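Local coordinates for sensor protein (Shewanella sp. W3-18-1, PDB 3MYF) that probably passes phosphoryl groups along a phosphorelay, as the histidine-phosphotransfer (Hpt) domain of a hybrid sensor histidine kinase, at residues 69-72 and 73-77; 99-102 and 103-107; 89-92 and 93-96. All coordinates share one frame; numbering follows the deposited sequence.

Contact 1: 69-72 and 73-77; sequences PTTQ and RLCQE
Thr70 has its methyl CG2 anti to the backbone N (chi1 -63°), and Leu74 carries CG anti to its carbonyl carbon (chi1 -71°), which swings the leucine back over the preceding turn of helix 69-83. The two side chains therefore run side by side, and Thr70 CG2 meets Leu74 CD1 methyl to methyl at 3.8 Å. The branch carbon Leu74 CG also sits 3.3 Å from Thr70 O, close to the carbonyl that accepts the backbone bond from Leu74 N at 2.9 Å (N-H...O 168°). Equivalent i to i+4 bonds run from Arg73 N to Pro69 O through Gln76 N to Gln72 O, so this is regular alpha-helix from its first turn. The same backward lean puts Cys75 SG 3.4 Å from Thr71 O, on the side that packs against Leu59 and His60 of helix 49-63. Toward the surface, the deposited conformer of Arg73, one of two, bends at chi3 and lays a guanidinium face beside Leu74 CG, with NH1 4.1 Å from Thr70 CG2. In that conformer NH2 bonds Glu77 OE1 at 2.8 Å, in the guanidinium plane and on the syn side of the carboxylate, though tilted from the carboxylate plane. Thr70 OG1, turned away from this cluster, is hydrogen-bonded to His4 O and ties the helix start to the N-terminal chain. The chemistry thus divides round the helix: Thr71, Leu74 and Cys75 are buried, the Thr70 methyl lies at the boundary, and exposed Arg73 can pair with Glu77 one turn on while its aliphatic neighbours pack.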
ATOM      1  N   PRO A  69      -8.796  -8.501 -12.149  1.00 31.09           N
ATOM      2  CA  PRO A  69      -9.898  -8.012 -12.981  1.00 31.86           C
ATOM      3  C   PRO A  69     -11.261  -7.933 -12.281  1.00 31.11           C
ATOM      4  O   PRO A  69     -11.980  -6.962 -12.480  1.00 31.72           O
ATOM      5  CB  PRO A  69      -9.941  -9.013 -14.151  1.00 34.41           C
ATOM      6  CG  PRO A  69      -8.525  -9.555 -14.208  1.00 35.14           C
ATOM      7  CD  PRO A  69      -8.119  -9.661 -12.764  1.00 31.89           C
ATOM      8  N   THR A  70     -11.608  -8.946 -11.486  1.00 30.52           N
ATOM      9  CA  THR A  70     -12.917  -8.984 -10.823  1.00 29.62           C
ATOM     10  C   THR A  70     -13.012  -7.900  -9.759  1.00 28.46           C
ATOM     11  O   THR A  70     -14.029  -7.183  -9.694  1.00 28.86           O
ATOM     12  CB  THR A  70     -13.251 -10.394 -10.268  1.00 29.93           C
ATOM     13  OG1 THR A  70     -13.326 -11.314 -11.363  1.00 30.86           O
ATOM     14  CG2 THR A  70     -14.596 -10.409  -9.524  1.00 30.91           C
ATOM     15  N   THR A  71     -11.941  -7.751  -8.974  1.00 27.38           N
ATOM     16  CA  THR A  71     -11.829  -6.665  -7.998  1.00 26.34           C
ATOM     17  C   THR A  71     -12.020  -5.316  -8.674  1.00 27.64           C
ATOM     18  O   THR A  71     -12.785  -4.470  -8.179  1.00 27.38           O
ATOM     19  CB  THR A  71     -10.470  -6.706  -7.273  1.00 26.02           C
ATOM     20  OG1 THR A  71     -10.333  -7.942  -6.551  1.00 26.27           O
ATOM     21  CG2 THR A  71     -10.324  -5.569  -6.304  1.00 25.90           C
ATOM     22  N   GLN A  72     -11.322  -5.111  -9.791  1.00 29.57           N
ATOM     23  CA  GLN A  72     -11.372  -3.849 -10.503  1.00 30.36           C
ATOM     24  C   GLN A  72     -12.798  -3.508 -10.927  1.00 28.83           C
ATOM     25  O   GLN A  72     -13.249  -2.381 -10.717  1.00 28.72           O
ATOM     26  CB  GLN A  72     -10.443  -3.848 -11.723  1.00 32.69           C
ATOM     27  CG  GLN A  72     -10.394  -2.498 -12.444  1.00 35.60           C
ATOM     28  CD  GLN A  72      -9.673  -2.553 -13.782  1.00 42.19           C
ATOM     29  OE1 GLN A  72      -9.887  -3.465 -14.587  1.00 44.01           O
ATOM     30  NE2 GLN A  72      -8.833  -1.560 -14.037  1.00 43.02           N
ATOM     31  N   ARG A  73     -13.489  -4.494 -11.503  1.00 27.80           N
ATOM     32  CA  ARG A  73     -14.848  -4.318 -11.988  0.50 26.98           C
ATOM     33  C   ARG A  73     -15.795  -4.002 -10.839  1.00 26.60           C
ATOM     34  O   ARG A  73     -16.596  -3.055 -10.909  1.00 26.49           O
ATOM     35  CB  ARG A  73     -15.324  -5.578 -12.705  0.50 27.62           C
ATOM     36  CG  ARG A  73     -16.818  -5.562 -13.041  0.50 27.20           C
ATOM     37  CD  ARG A  73     -17.196  -6.745 -13.872  0.50 29.13           C
ATOM     38  NE  ARG A  73     -17.150  -7.998 -13.129  0.50 30.25           N
ATOM     39  CZ  ARG A  73     -18.095  -8.411 -12.290  0.50 29.16           C
ATOM     40  NH1 ARG A  73     -17.969  -9.580 -11.681  0.50 30.06           N
ATOM     41  NH2 ARG A  73     -19.156  -7.654 -12.049  0.50 28.16           N
ATOM     42  N   LEU A  74     -15.710  -4.812  -9.789  1.00 25.56           N
ATOM     43  CA  LEU A  74     -16.601  -4.645  -8.630  1.00 26.26           C
ATOM     44  C   LEU A  74     -16.391  -3.279  -7.987  1.00 26.89           C
ATOM     45  O   LEU A  74     -17.378  -2.591  -7.658  1.00 28.08           O
ATOM     46  CB  LEU A  74     -16.417  -5.794  -7.626  1.00 25.92           C
ATOM     47  CG  LEU A  74     -16.971  -7.166  -8.115  1.00 28.15           C
ATOM     48  CD1 LEU A  74     -16.636  -8.257  -7.126  1.00 29.09           C
ATOM     49  CD2 LEU A  74     -18.494  -7.176  -8.372  1.00 30.37           C
ATOM     50  N   CYS A  75     -15.127  -2.864  -7.845  1.00 26.03           N
ATOM     51  CA  CYS A  75     -14.825  -1.529  -7.292  1.00 28.07           C
ATOM     52  C   CYS A  75     -15.372  -0.421  -8.188  1.00 28.75           C
ATOM     53  O   CYS A  75     -15.898   0.564  -7.688  1.00 29.35           O
ATOM     54  CB  CYS A  75     -13.328  -1.325  -7.036  1.00 29.02           C
ATOM     55  SG  CYS A  75     -12.711  -2.241  -5.621  1.00 31.41           S
ATOM     56  N   GLN A  76     -15.274  -0.603  -9.505  1.00 28.35           N
ATOM     57  CA  GLN A  76     -15.817   0.378 -10.444  1.00 30.25           C
ATOM     58  C   GLN A  76     -17.346   0.539 -10.279  1.00 29.45           C
ATOM     59  O   GLN A  76     -17.823   1.667 -10.174  1.00 30.67           O
ATOM     60  CB  GLN A  76     -15.456   0.026 -11.893  1.00 30.31           C
ATOM     61  CG  GLN A  76     -15.655   1.159 -12.904  1.00 36.11           C
ATOM     62  CD  GLN A  76     -17.109   1.384 -13.310  1.00 37.98           C
ATOM     63  OE1 GLN A  76     -17.921   0.444 -13.375  1.00 36.15           O
ATOM     64  NE2 GLN A  76     -17.444   2.643 -13.603  1.00 42.04           N
ATOM     65  N   GLU A  77     -18.085  -0.576 -10.270  1.00 32.36           N
ATOM     66  CA  GLU A  77     -19.560  -0.551 -10.134  1.00 32.53           C
ATOM     67  C   GLU A  77     -19.966   0.091  -8.802  1.00 30.92           C
ATOM     68  O   GLU A  77     -20.869   0.949  -8.752  1.00 30.68           O
ATOM     69  CB  GLU A  77     -20.130  -1.970 -10.157  1.00 35.31           C
ATOM     70  CG  GLU A  77     -19.970  -2.782 -11.438  1.00 39.72           C
ATOM     71  CD  GLU A  77     -20.253  -4.262 -11.195  1.00 44.91           C
ATOM     72  OE1 GLU A  77     -20.196  -5.041 -12.163  1.00 49.30           O
ATOM     73  OE2 GLU A  77     -20.517  -4.652 -10.021  1.00 47.13           O
TER

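Contact 2: 99-102 and 103-107; sequences LDEL and TKVES
Val105 packs against the backbone and carboxylate end of Glu101, one turn earlier on helix 92-116, part of the helical bundle of the Hpt domain, on the side that is tightly packed. Val105 CG2, anti to its carbonyl carbon, is pressed to 3.3 Å from Glu101 O, the same oxygen that accepts Val105 N at 2.9 Å. The bend of Glu101 at chi2 (62°) carries the carboxylate forward to the next turn, where OE2 comes 4.1 Å from Val105 CG2, the two side chains crossing at about a right angle; that buried oxygen is satisfied by Thr5 OG1. Leu102 points to the interior against Val37 of helix 19-46 and Thr71 of helix 69-83, and its carbonyl receives Glu106 N at 2.9 Å.

The solvent side is looser. There the bond from Lys104 N to Asp100 O is stretched to 3.4 Å and weak, and what spans the turn is a long, extended lysine chain. It passes Glu101 at about a right angle, its CD 3.8 Å from Glu101 OE1, without pairing with that carboxylate. The ammonium goes instead to the exposed aspartate: Lys104 NZ meets Asp100 OD1 at 3.0 Å, nearly along the carboxylate C-O bond direction.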
ATOM      1  N   LEU A  99     -16.326  -8.644  -1.129  1.00 30.09           N
ATOM      2  CA  LEU A  99     -15.649  -9.220   0.050  1.00 29.61           C
ATOM      3  C   LEU A  99     -15.189 -10.639  -0.222  1.00 29.93           C
ATOM      4  O   LEU A  99     -14.059 -11.005   0.116  1.00 29.67           O
ATOM      5  CB  LEU A  99     -16.566  -9.195   1.276  1.00 31.48           C
ATOM      6  CG  LEU A  99     -16.760  -7.810   1.890  1.00 32.23           C
ATOM      7  CD1 LEU A  99     -17.916  -7.839   2.904  1.00 35.69           C
ATOM      8  CD2 LEU A  99     -15.469  -7.330   2.535  1.00 34.71           C
ATOM      9  N   ASP A 100     -16.061 -11.441  -0.830  1.00 30.97           N
ATOM     10  CA  ASP A 100     -15.715 -12.820  -1.178  1.00 32.93           C
ATOM     11  C   ASP A 100     -14.503 -12.842  -2.124  1.00 32.23           C
ATOM     12  O   ASP A 100     -13.591 -13.674  -1.970  1.00 33.10           O
ATOM     13  CB  ASP A 100     -16.914 -13.523  -1.836  1.00 35.84           C
ATOM     14  CG  ASP A 100     -16.620 -14.956  -2.189  1.00 40.03           C
ATOM     15  OD1 ASP A 100     -16.407 -15.247  -3.383  1.00 41.98           O
ATOM     16  OD2 ASP A 100     -16.583 -15.796  -1.275  1.00 43.84           O
ATOM     17  N   GLU A 101     -14.508 -11.937  -3.096  1.00 30.63           N
ATOM     18  CA  GLU A 101     -13.393 -11.796  -4.028  1.00 31.00           C
ATOM     19  C   GLU A 101     -12.073 -11.417  -3.344  1.00 29.68           C
ATOM     20  O   GLU A 101     -11.028 -11.921  -3.726  1.00 30.28           O
ATOM     21  CB  GLU A 101     -13.739 -10.812  -5.158  1.00 31.62           C
ATOM     22  CG  GLU A 101     -12.695 -10.700  -6.296  1.00 32.28           C
ATOM     23  CD  GLU A 101     -12.467 -11.996  -7.077  1.00 37.01           C
ATOM     24  OE1 GLU A 101     -13.311 -12.918  -7.046  1.00 39.25           O
ATOM     25  OE2 GLU A 101     -11.434 -12.083  -7.757  1.00 38.02           O
ATOM     26  N   LEU A 102     -12.119 -10.543  -2.336  1.00 28.66           N
ATOM     27  CA  LEU A 102     -10.892 -10.133  -1.634  1.00 28.84           C
ATOM     28  C   LEU A 102     -10.233 -11.261  -0.847  1.00 30.50           C
ATOM     29  O   LEU A 102      -9.001 -11.329  -0.766  1.00 31.09           O
ATOM     30  CB  LEU A 102     -11.132  -8.917  -0.751  1.00 29.01           C
ATOM     31  CG  LEU A 102     -11.493  -7.701  -1.595  1.00 28.43           C
ATOM     32  CD1 LEU A 102     -11.729  -6.484  -0.680  1.00 32.39           C
ATOM     33  CD2 LEU A 102     -10.416  -7.414  -2.648  1.00 28.54           C
ATOM     34  N   THR A 103     -11.050 -12.156  -0.298  1.00 31.64           N
ATOM     35  CA  THR A 103     -10.531 -13.375   0.300  1.00 33.66           C
ATOM     36  C   THR A 103      -9.744 -14.213  -0.724  1.00 33.98           C
ATOM     37  O   THR A 103      -8.652 -14.698  -0.417  1.00 35.72           O
ATOM     38  CB  THR A 103     -11.655 -14.205   0.965  1.00 35.74           C
ATOM     39  OG1 THR A 103     -12.185 -13.471   2.072  1.00 37.20           O
ATOM     40  CG2 THR A 103     -11.110 -15.535   1.494  1.00 39.31           C
ATOM     41  N   LYS A 104     -10.287 -14.376  -1.931  1.00 33.54           N
ATOM     42  CA  LYS A 104      -9.580 -15.110  -3.000  1.00 34.80           C
ATOM     43  C   LYS A 104      -8.320 -14.379  -3.476  1.00 32.87           C
ATOM     44  O   LYS A 104      -7.327 -15.011  -3.858  1.00 34.49           O
ATOM     45  CB  LYS A 104     -10.497 -15.360  -4.200  1.00 36.01           C
ATOM     46  CG  LYS A 104     -11.712 -16.235  -3.908  1.00 40.08           C
ATOM     47  CD  LYS A 104     -12.743 -16.090  -5.021  1.00 42.71           C
ATOM     48  CE  LYS A 104     -13.950 -16.955  -4.754  1.00 49.60           C
ATOM     49  NZ  LYS A 104     -15.058 -16.619  -5.679  1.00 53.52           N
ATOM     50  N   VAL A 105      -8.380 -13.055  -3.496  1.00 30.18           N
ATOM     51  CA  VAL A 105      -7.231 -12.219  -3.900  1.00 29.49           C
ATOM     52  C   VAL A 105      -6.095 -12.331  -2.878  1.00 30.28           C
ATOM     53  O   VAL A 105      -4.922 -12.451  -3.265  1.00 30.64           O
ATOM     54  CB  VAL A 105      -7.641 -10.721  -4.130  1.00 28.61           C
ATOM     55  CG1 VAL A 105      -6.405  -9.798  -4.229  1.00 29.35           C
ATOM     56  CG2 VAL A 105      -8.479 -10.585  -5.413  1.00 28.09           C
ATOM     57  N   GLU A 106      -6.441 -12.307  -1.589  1.00 33.79           N
ATOM     58  CA  GLU A 106      -5.449 -12.470  -0.509  1.00 35.19           C
ATOM     59  C   GLU A 106      -4.717 -13.798  -0.665  1.00 35.83           C
ATOM     60  O   GLU A 106      -3.488 -13.870  -0.517  1.00 36.41           O
ATOM     61  CB  GLU A 106      -6.101 -12.393   0.874  1.00 38.53           C
ATOM     62  CG  GLU A 106      -6.498 -10.980   1.309  1.00 39.20           C
ATOM     63  CD  GLU A 106      -7.326 -10.947   2.590  1.00 45.24           C
ATOM     64  OE1 GLU A 106      -7.889 -11.999   2.964  1.00 44.28           O
ATOM     65  OE2 GLU A 106      -7.432  -9.856   3.216  1.00 48.89           O
ATOM     66  N   SER A 107      -5.473 -14.854  -0.945  1.00 36.41           N
ATOM     67  CA  SER A 107      -4.869 -16.175  -1.126  1.00 39.80           C
ATOM     68  C   SER A 107      -3.992 -16.213  -2.378  1.00 39.12           C
ATOM     69  O   SER A 107      -2.877 -16.756  -2.355  1.00 41.09           O
ATOM     70  CB  SER A 107      -5.941 -17.266  -1.194  1.00 43.12           C
ATOM     71  OG  SER A 107      -5.376 -18.449  -1.762  1.00 48.05           O
TER
HETATM   72  O   HOH W   1     -13.245 -10.369   2.440  1.00 39.70           O

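Contact 3: 89-92 and 93-96; sequences EDLE and PEIL
The carboxylate of Glu94 has the methyl Leu91 CD2 over one face, almost directly above OE1 and 4.0 Å from it. Beyond that same oxygen, and nearer the carboxylate plane, lies Leu91 O, 3.4 Å from Glu94 OE1; both are acceptors, so they are neighbours without a bond. A chi2 of 95°, off the usual staggered values, folds Glu94 back toward the start of helix 92-116 in this way. The carboxylate of Glu92 is approached differently: Leu96 CD1 comes obliquely from above one face, 3.8 Å from Glu92 OE1 and 3.7 Å from Glu92 CG, the two side chains lying alongside each other.

Leu91 holds the N-cap position, and its carbonyl opens the helical bonding, taking Ile95 N at 2.9 Å. Glu92 O repeats the pattern with Leu96 N. Pro93 lies in the first turn, where its missing N-H interrupts neither bond. Inward, Ile95 CD1 packs on Leu91 CB at 3.8 Å; Leu91 continues to Ala81 and Leu82 of helix 69-83, and Ile95 to Ile40 of helix 19-46. Outward, Glu92 is exposed, whereas Glu94 is partly covered against Glu77 and Ile78 of helix 69-83. Two acidic side chains in the first turn would probably interact favourably with the helix N-terminal dipole, while Leu91 and Ile95 form a local apolar pair whose outside contacts join the helix start to the bundle.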
ATOM      1  N   GLU A  89     -26.833   0.017   1.464  1.00 36.90           N
ATOM      2  CA  GLU A  89     -27.820  -1.051   1.571  1.00 37.02           C
ATOM      3  C   GLU A  89     -28.188  -1.652   0.216  1.00 34.22           C
ATOM      4  O   GLU A  89     -28.327  -2.875   0.080  1.00 34.85           O
ATOM      5  CB  GLU A  89     -29.091  -0.510   2.246  1.00 38.47           C
ATOM      6  CG  GLU A  89     -30.188  -1.523   2.454  1.00 40.53           C
ATOM      7  CD  GLU A  89     -31.358  -0.932   3.190  1.00 42.07           C
ATOM      8  OE1 GLU A  89     -32.004  -0.000   2.638  1.00 38.21           O
ATOM      9  OE2 GLU A  89     -31.621  -1.408   4.319  1.00 46.34           O
ATOM     10  N   ASP A  90     -28.357  -0.790  -0.777  1.00 32.95           N
ATOM     11  CA  ASP A  90     -28.776  -1.246  -2.094  1.00 32.78           C
ATOM     12  C   ASP A  90     -27.626  -1.902  -2.861  1.00 31.94           C
ATOM     13  O   ASP A  90     -27.848  -2.550  -3.894  1.00 32.61           O
ATOM     14  CB  ASP A  90     -29.376  -0.095  -2.890  1.00 34.39           C
ATOM     15  CG  ASP A  90     -30.733   0.359  -2.342  1.00 36.19           C
ATOM     16  OD1 ASP A  90     -31.252  -0.207  -1.337  1.00 36.61           O
ATOM     17  OD2 ASP A  90     -31.276   1.302  -2.927  1.00 38.21           O
ATOM     18  N   LEU A  91     -26.409  -1.747  -2.348  1.00 30.94           N
ATOM     19  CA  LEU A  91     -25.231  -2.322  -2.992  1.00 31.22           C
ATOM     20  C   LEU A  91     -24.752  -3.573  -2.282  1.00 31.14           C
ATOM     21  O   LEU A  91     -23.690  -4.103  -2.617  1.00 32.48           O
ATOM     22  CB  LEU A  91     -24.097  -1.291  -3.100  1.00 32.13           C
ATOM     23  CG  LEU A  91     -24.330  -0.120  -4.048  1.00 33.95           C
ATOM     24  CD1 LEU A  91     -23.378   1.028  -3.750  1.00 34.73           C
ATOM     25  CD2 LEU A  91     -24.219  -0.555  -5.492  1.00 37.06           C
ATOM     26  N   GLU A  92     -25.544  -4.059  -1.322  1.00 32.16           N
ATOM     27  CA  GLU A  92     -25.158  -5.235  -0.535  1.00 34.32           C
ATOM     28  C   GLU A  92     -24.726  -6.425  -1.410  1.00 33.41           C
ATOM     29  O   GLU A  92     -23.711  -7.035  -1.112  1.00 34.66           O
ATOM     30  CB  GLU A  92     -26.245  -5.653   0.474  1.00 36.14           C
ATOM     31  CG  GLU A  92     -25.797  -6.799   1.392  1.00 40.83           C
ATOM     32  CD  GLU A  92     -26.932  -7.419   2.208  1.00 46.69           C
ATOM     33  OE1 GLU A  92     -26.635  -8.155   3.182  1.00 49.96           O
ATOM     34  OE2 GLU A  92     -28.119  -7.178   1.879  1.00 47.46           O
ATOM     35  N   PRO A  93     -25.495  -6.755  -2.480  1.00 32.75           N
ATOM     36  CA  PRO A  93     -25.071  -7.877  -3.317  1.00 33.26           C
ATOM     37  C   PRO A  93     -23.639  -7.698  -3.873  1.00 32.86           C
ATOM     38  O   PRO A  93     -22.818  -8.621  -3.786  1.00 33.52           O
ATOM     39  CB  PRO A  93     -26.117  -7.881  -4.448  1.00 34.13           C
ATOM     40  CG  PRO A  93     -27.352  -7.323  -3.790  1.00 35.11           C
ATOM     41  CD  PRO A  93     -26.794  -6.211  -2.941  1.00 33.27           C
ATOM     42  N   GLU A  94     -23.339  -6.518  -4.407  1.00 30.86           N
ATOM     43  CA  GLU A  94     -22.005  -6.253  -4.994  1.00 29.61           C
ATOM     44  C   GLU A  94     -20.919  -6.159  -3.938  1.00 27.35           C
ATOM     45  O   GLU A  94     -19.776  -6.607  -4.162  1.00 25.65           O
ATOM     46  CB  GLU A  94     -22.010  -4.969  -5.844  1.00 31.75           C
ATOM     47  CG  GLU A  94     -22.842  -5.066  -7.111  1.00 37.83           C
ATOM     48  CD  GLU A  94     -24.266  -4.535  -6.970  1.00 42.97           C
ATOM     49  OE1 GLU A  94     -24.827  -4.475  -5.848  1.00 41.97           O
ATOM     50  OE2 GLU A  94     -24.840  -4.192  -8.013  1.00 49.30           O
ATOM     51  N   ILE A  95     -21.258  -5.597  -2.776  1.00 26.96           N
ATOM     52  CA  ILE A  95     -20.261  -5.481  -1.706  1.00 25.61           C
ATOM     53  C   ILE A  95     -19.914  -6.855  -1.147  1.00 25.55           C
ATOM     54  O   ILE A  95     -18.724  -7.163  -0.902  1.00 25.10           O
ATOM     55  CB  ILE A  95     -20.718  -4.498  -0.607  1.00 27.94           C
ATOM     56  CG1 ILE A  95     -20.715  -3.076  -1.175  1.00 27.70           C
ATOM     57  CG2 ILE A  95     -19.831  -4.626   0.635  1.00 27.86           C
ATOM     58  CD1 ILE A  95     -21.559  -2.070  -0.357  1.00 28.78           C
ATOM     59  N   LEU A  96     -20.934  -7.700  -0.981  1.00 27.36           N
ATOM     60  CA  LEU A  96     -20.719  -9.076  -0.509  1.00 28.44           C
ATOM     61  C   LEU A  96     -19.882  -9.869  -1.509  1.00 28.23           C
ATOM     62  O   LEU A  96     -18.998 -10.662  -1.123  1.00 29.03           O
ATOM     63  CB  LEU A  96     -22.050  -9.803  -0.217  1.00 30.74           C
ATOM     64  CG  LEU A  96     -22.849  -9.427   1.045  1.00 32.07           C
ATOM     65  CD1 LEU A  96     -24.206 -10.143   1.102  1.00 35.87           C
ATOM     66  CD2 LEU A  96     -22.072  -9.680   2.349  1.00 35.03           C
TER

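Contacts 1 and 2 face each other across helices 69-83 and 92-116: Thr71 OG1 packs on Val105 CG2 at 3.4 Å, and Thr70 CB on Glu101 OE2, so their inner sides share one part of the interior. Contact 3 sits farther out, its centre about 15 Å from the centre of the chain against 8 Å for the other two; it reaches contact 1 by packing between Glu94 and Glu77. Each local stretch is amphipathic, but the surface chemistry changes with place. Contact 1, in the first turns of helix 69-83, and contact 2, within helix 92-116, each carry an i to i+4 salt bridge, whereas contact 3, where helix 92-116 begins, has acidic residues and a proline with no basic partner in its segments.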